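Local coordinates for heme-binding protein A (Haemophilus parasuis 29755, PDB 3TPA) that probably binds glutathione as a periplasmic solute-binding protein, and probably belongs to the GbpA family, at residues Asn349-Val361 against Arg399-Gly411. The protein carries 1 engineered substitution. Sequence-based numbering, arbitrary orientation.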
loop_
_atom_site.group_PDB
_atom_site.type_symbol
_atom_site.label_atom_id
_atom_site.label_comp_id
_atom_site.label_asym_id
_atom_site.label_seq_id
_atom_site.Cartn_x
_atom_site.Cartn_y
_atom_site.Cartn_z
ATOM N N ASN A 349 0.259 -41.975 6.924
ATOM C CA ASN A 349 -1.154 -41.728 7.232
ATOM C C ASN A 349 -1.465 -40.244 7.448
ATOM O O ASN A 349 -2.511 -39.897 7.989
ATOM C CB ASN A 349 -1.578 -42.523 8.472
ATOM C CG ASN A 349 -1.215 -43.990 8.373
ATOM O OD1 ASN A 349 -1.497 -44.644 7.368
ATOM N ND2 ASN A 349 -0.569 -44.512 9.413
ATOM N N GLY A 350 -0.543 -39.375 7.037
ATOM C CA GLY A 350 -0.687 -37.950 7.259
ATOM C C GLY A 350 -0.729 -37.627 8.743
ATOM O O GLY A 350 -0.039 -38.257 9.548
ATOM N N PHE A 351 -1.556 -36.655 9.109
ATOM C CA PHE A 351 -1.605 -36.169 10.483
ATOM C C PHE A 351 -2.792 -35.218 10.692
ATOM O O PHE A 351 -3.506 -34.887 9.757
ATOM C CB PHE A 351 -0.281 -35.471 10.840
ATOM C CG PHE A 351 0.065 -34.316 9.933
ATOM C CD1 PHE A 351 -0.324 -33.026 10.254
ATOM C CD2 PHE A 351 0.774 -34.522 8.758
ATOM C CE1 PHE A 351 -0.005 -31.961 9.420
ATOM C CE2 PHE A 351 1.088 -33.461 7.920
ATOM C CZ PHE A 351 0.698 -32.183 8.253
ATOM N N GLU A 352 -3.003 -34.787 11.929
ATOM C CA GLU A 352 -4.074 -33.849 12.210
ATOM C C GLU A 352 -3.477 -32.473 12.456
ATOM O O GLU A 352 -2.380 -32.344 12.997
ATOM C CB GLU A 352 -4.898 -34.285 13.430
ATOM C CG GLU A 352 -5.543 -35.670 13.327
ATOM C CD GLU A 352 -6.162 -36.102 14.651
ATOM O OE1 GLU A 352 -5.528 -35.871 15.705
ATOM O OE2 GLU A 352 -7.283 -36.653 14.647
ATOM N N THR A 353 -4.211 -31.443 12.065
ATOM C CA THR A 353 -3.735 -30.071 12.224
ATOM C C THR A 353 -4.934 -29.118 12.241
ATOM O O THR A 353 -6.069 -29.560 12.383
ATOM C CB THR A 353 -2.714 -29.693 11.120
ATOM O OG1 THR A 353 -2.156 -28.406 11.401
ATOM C CG2 THR A 353 -3.373 -29.678 9.734
ATOM N N GLU A 354 -4.683 -27.820 12.116
ATOM C CA GLU A 354 -5.745 -26.827 12.149
ATOM C C GLU A 354 -5.512 -25.764 11.096
ATOM O O GLU A 354 -4.375 -25.435 10.772
ATOM C CB GLU A 354 -5.794 -26.120 13.506
ATOM C CG GLU A 354 -6.075 -26.986 14.714
ATOM C CD GLU A 354 -6.094 -26.167 16.002
ATOM O OE1 GLU A 354 -5.188 -25.321 16.189
ATOM O OE2 GLU A 354 -7.025 -26.351 16.818
ATOM N N ILE A 355 -6.596 -25.217 10.565
ATOM C CA ILE A 355 -6.506 -24.051 9.700
ATOM C C ILE A 355 -7.244 -22.898 10.373
ATOM O O ILE A 355 -8.465 -22.925 10.511
ATOM C CB ILE A 355 -7.111 -24.304 8.320
ATOM C CG1 ILE A 355 -6.327 -25.379 7.559
ATOM C CG2 ILE A 355 -7.152 -23.005 7.511
ATOM C CD1 ILE A 355 -7.116 -25.965 6.388
ATOM N N TRP A 356 -6.491 -21.898 10.810
ATOM C CA TRP A 356 -7.075 -20.715 11.410
ATOM C C TRP A 356 -7.695 -19.814 10.341
ATOM O O TRP A 356 -6.995 -19.298 9.469
ATOM C CB TRP A 356 -6.017 -19.955 12.206
ATOM C CG TRP A 356 -5.624 -20.686 13.459
ATOM C CD1 TRP A 356 -5.569 -22.042 13.631
ATOM C CD2 TRP A 356 -5.281 -20.108 14.724
ATOM N NE1 TRP A 356 -5.192 -22.342 14.916
ATOM C CE2 TRP A 356 -5.005 -21.173 15.608
ATOM C CE3 TRP A 356 -5.161 -18.793 15.192
ATOM C CZ2 TRP A 356 -4.626 -20.966 16.939
ATOM C CZ3 TRP A 356 -4.773 -18.592 16.508
ATOM C CH2 TRP A 356 -4.519 -19.671 17.365
ATOM N N VAL A 357 -9.012 -19.639 10.411
ATOM C CA VAL A 357 -9.737 -18.773 9.471
ATOM C C VAL A 357 -9.697 -17.307 9.915
ATOM O O VAL A 357 -9.953 -17.003 11.075
ATOM C CB VAL A 357 -11.206 -19.224 9.314
ATOM C CG1 VAL A 357 -11.964 -18.304 8.360
ATOM C CG2 VAL A 357 -11.277 -20.665 8.834
ATOM N N GLN A 358 -9.367 -16.403 8.991
ATOM C CA GLN A 358 -9.356 -14.971 9.293
ATOM C C GLN A 358 -10.793 -14.440 9.407
ATOM O O GLN A 358 -11.589 -14.599 8.489
ATOM C CB GLN A 358 -8.567 -14.189 8.237
ATOM C CG GLN A 358 -8.616 -12.692 8.438
ATOM C CD GLN A 358 -7.581 -11.933 7.647
ATOM O OE1 GLN A 358 -6.440 -12.360 7.516
ATOM N NE2 GLN A 358 -7.967 -10.780 7.134
ATOM N N PRO A 359 -11.129 -13.820 10.549
ATOM C CA PRO A 359 -12.531 -13.488 10.805
ATOM C C PRO A 359 -12.959 -12.115 10.284
ATOM O O PRO A 359 -14.148 -11.831 10.286
ATOM C CB PRO A 359 -12.601 -13.517 12.327
ATOM C CG PRO A 359 -11.273 -13.013 12.734
ATOM C CD PRO A 359 -10.292 -13.574 11.735
ATOM N N VAL A 360 -12.013 -11.285 9.863
ATOM C CA VAL A 360 -12.320 -9.946 9.366
ATOM C C VAL A 360 -11.813 -9.797 7.944
ATOM O O VAL A 360 -10.602 -9.778 7.720
ATOM C CB VAL A 360 -11.669 -8.866 10.232
ATOM C CG1 VAL A 360 -11.812 -7.493 9.584
ATOM C CG2 VAL A 360 -12.285 -8.861 11.621
ATOM N N VAL A 361 -12.732 -9.686 6.986
ATOM C CA VAL A 361 -12.356 -9.648 5.578
ATOM C C VAL A 361 -11.507 -8.428 5.219
ATOM O O VAL A 361 -11.746 -7.315 5.695
ATOM C CB VAL A 361 -13.572 -9.729 4.655
ATOM C CG1 VAL A 361 -14.361 -10.993 4.948
ATOM C CG2 VAL A 361 -14.453 -8.505 4.832
ATOM N N ARG A 399 -2.434 -14.571 18.846
ATOM C CA ARG A 399 -1.976 -15.951 18.997
ATOM C C ARG A 399 -1.279 -16.477 17.755
ATOM O O ARG A 399 -0.598 -17.494 17.805
ATOM C CB ARG A 399 -3.123 -16.874 19.388
ATOM C CG ARG A 399 -3.764 -16.496 20.697
ATOM C CD ARG A 399 -4.921 -17.403 20.995
ATOM N NE ARG A 399 -5.745 -16.849 22.055
ATOM C CZ ARG A 399 -6.772 -17.485 22.601
ATOM N NH1 ARG A 399 -7.090 -18.700 22.185
ATOM N NH2 ARG A 399 -7.468 -16.908 23.564
ATOM N N THR A 400 -1.462 -15.797 16.634
ATOM C CA THR A 400 -0.706 -16.139 15.444
ATOM C C THR A 400 0.729 -15.640 15.625
ATOM O O THR A 400 1.682 -16.404 15.446
ATOM C CB THR A 400 -1.336 -15.559 14.164
ATOM O OG1 THR A 400 -2.541 -16.269 13.860
ATOM C CG2 THR A 400 -0.384 -15.707 12.987
ATOM N N ARG A 401 0.876 -14.360 15.987
ATOM C CA ARG A 401 2.192 -13.786 16.232
ATOM C C ARG A 401 2.969 -14.616 17.257
ATOM O O ARG A 401 4.175 -14.812 17.128
ATOM C CB ARG A 401 2.067 -12.324 16.686
ATOM C CG ARG A 401 1.449 -11.411 15.627
ATOM C CD ARG A 401 1.483 -9.939 16.034
ATOM N NE ARG A 401 0.523 -9.615 17.088
ATOM C CZ ARG A 401 -0.625 -8.967 16.890
ATOM N NH1 ARG A 401 -0.972 -8.562 15.677
ATOM N NH2 ARG A 401 -1.430 -8.710 17.910
ATOM N N GLU A 402 2.271 -15.120 18.266
ATOM C CA GLU A 402 2.921 -15.905 19.317
ATOM C C GLU A 402 3.196 -17.360 18.959
ATOM O O GLU A 402 3.802 -18.082 19.740
ATOM C CB GLU A 402 2.106 -15.828 20.605
ATOM C CG GLU A 402 2.101 -14.437 21.214
ATOM C CD GLU A 402 1.078 -14.304 22.306
ATOM O OE1 GLU A 402 0.293 -15.257 22.488
ATOM O OE2 GLU A 402 1.055 -13.246 22.969
ATOM N N GLY A 403 2.751 -17.801 17.787
ATOM C CA GLY A 403 3.076 -19.152 17.339
ATOM C C GLY A 403 2.163 -20.265 17.825
ATOM O O GLY A 403 2.542 -21.434 17.812
ATOM N N GLU A 404 0.952 -19.919 18.246
ATOM C CA GLU A 404 -0.041 -20.937 18.599
ATOM C C GLU A 404 -0.692 -21.632 17.400
ATOM O O GLU A 404 -1.123 -22.780 17.505
ATOM C CB GLU A 404 -1.150 -20.339 19.460
ATOM C CG GLU A 404 -0.750 -20.043 20.890
ATOM C CD GLU A 404 -1.952 -19.717 21.751
ATOM O OE1 GLU A 404 -2.891 -20.547 21.807
ATOM O OE2 GLU A 404 -1.962 -18.624 22.353
ATOM N N PHE A 405 -0.789 -20.945 16.268
ATOM C CA PHE A 405 -1.484 -21.524 15.121
ATOM C C PHE A 405 -0.645 -22.615 14.481
ATOM O O PHE A 405 0.560 -22.752 14.778
ATOM C CB PHE A 405 -1.796 -20.452 14.073
ATOM C CG PHE A 405 -0.619 -20.092 13.212
ATOM C CD1 PHE A 405 -0.619 -20.384 11.855
ATOM C CD2 PHE A 405 0.499 -19.497 13.767
ATOM C CE1 PHE A 405 0.472 -20.063 11.052
ATOM C CE2 PHE A 405 1.596 -19.181 12.982
ATOM C CZ PHE A 405 1.578 -19.462 11.614
ATOM N N ALA A 406 -1.301 -23.392 13.615
ATOM C CA ALA A 406 -0.652 -24.395 12.777
ATOM C C ALA A 406 -0.603 -23.874 11.339
ATOM O O ALA A 406 0.460 -23.484 10.836
ATOM C CB ALA A 406 -1.424 -25.720 12.837
ATOM N N ALA A 407 -1.765 -23.884 10.682
ATOM C CA ALA A 407 -1.937 -23.258 9.370
ATOM C C ALA A 407 -2.972 -22.142 9.480
ATOM O O ALA A 407 -3.789 -22.145 10.396
ATOM C CB ALA A 407 -2.391 -24.289 8.332
ATOM N N GLY A 408 -2.953 -21.199 8.545
ATOM C CA GLY A 408 -3.952 -20.145 8.541
ATOM C C GLY A 408 -4.018 -19.351 7.253
ATOM O O GLY A 408 -3.118 -19.412 6.401
ATOM N N THR A 409 -5.091 -18.572 7.144
ATOM C CA THR A 409 -5.363 -17.741 5.981
ATOM C C THR A 409 -4.991 -16.314 6.324
ATOM O O THR A 409 -5.655 -15.668 7.138
ATOM C CB THR A 409 -6.857 -17.758 5.601
ATOM O OG1 THR A 409 -7.636 -17.367 6.733
ATOM C CG2 THR A 409 -7.299 -19.145 5.141
ATOM N N TYR A 410 -3.938 -15.819 5.687
ATOM C CA TYR A 410 -3.398 -14.514 6.012
ATOM C C TYR A 410 -3.199 -13.698 4.742
ATOM O O TYR A 410 -3.268 -14.225 3.618
ATOM C CB TYR A 410 -2.058 -14.681 6.759
ATOM C CG TYR A 410 -2.175 -15.539 8.010
ATOM C CD1 TYR A 410 -2.803 -15.050 9.158
ATOM C CD2 TYR A 410 -1.684 -16.841 8.036
ATOM C CE1 TYR A 410 -2.919 -15.828 10.306
ATOM C CE2 TYR A 410 -1.782 -17.625 9.185
ATOM C CZ TYR A 410 -2.403 -17.114 10.313
ATOM O OH TYR A 410 -2.507 -17.885 11.453
ATOM N N GLY A 411 -2.954 -12.410 4.924
ATOM C CA GLY A 411 -2.680 -11.529 3.810
ATOM C C GLY A 411 -1.695 -10.453 4.221
ATOM O O GLY A 411 -1.565 -10.123 5.406
HETATM O O HOH W 1 -3.921 -11.480 7.694
#
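W356, on strand 351-356, packs on F405 in the loop leading into strand 407-411. The strands run parallel, with I355 paired to A407 and W356 to G408. Three backbone hydrogen bonds join them: A407 N to E354 O, W356 N to A407 O (2.7 Å, nearly straight at 174°) and T409 N to W356 O. The T409 hydroxyl adds a side-chain link. It accepts from Q358 N at 3.0 Å and gives a weak bond to W356 O.

Nonpolar contacts centre on the indole. F405 CB sits over one face in a CH-pi contact, 3.6 Å from the centroid of the five-membered ring of W356. R399 CB meets the ring edge, 3.7 Å from W356 CH2. H391 also meets this ring. On the other face of the sheet, I355 CG1 touches A407 CB.

W356 NE1 donates in its ring plane to E354 OE1 (3.2 Å), from above the carboxylate plane. This should limit the indole's rotation. Y410 OH donates to T400 OG1, which also bonds F396 O. Q358 CG, anti to the backbone N (chi1 175°), carries the amide alongside T409. A water donates to Q358 OE1 and accepts from G411 N, while NE2 donates to V360 O.

The chemistry implies backbone pairing inside a mixed sheet, strand 384-389 flanking 351-356 beyond, with the indole packing the loop after helix 393-401 against it.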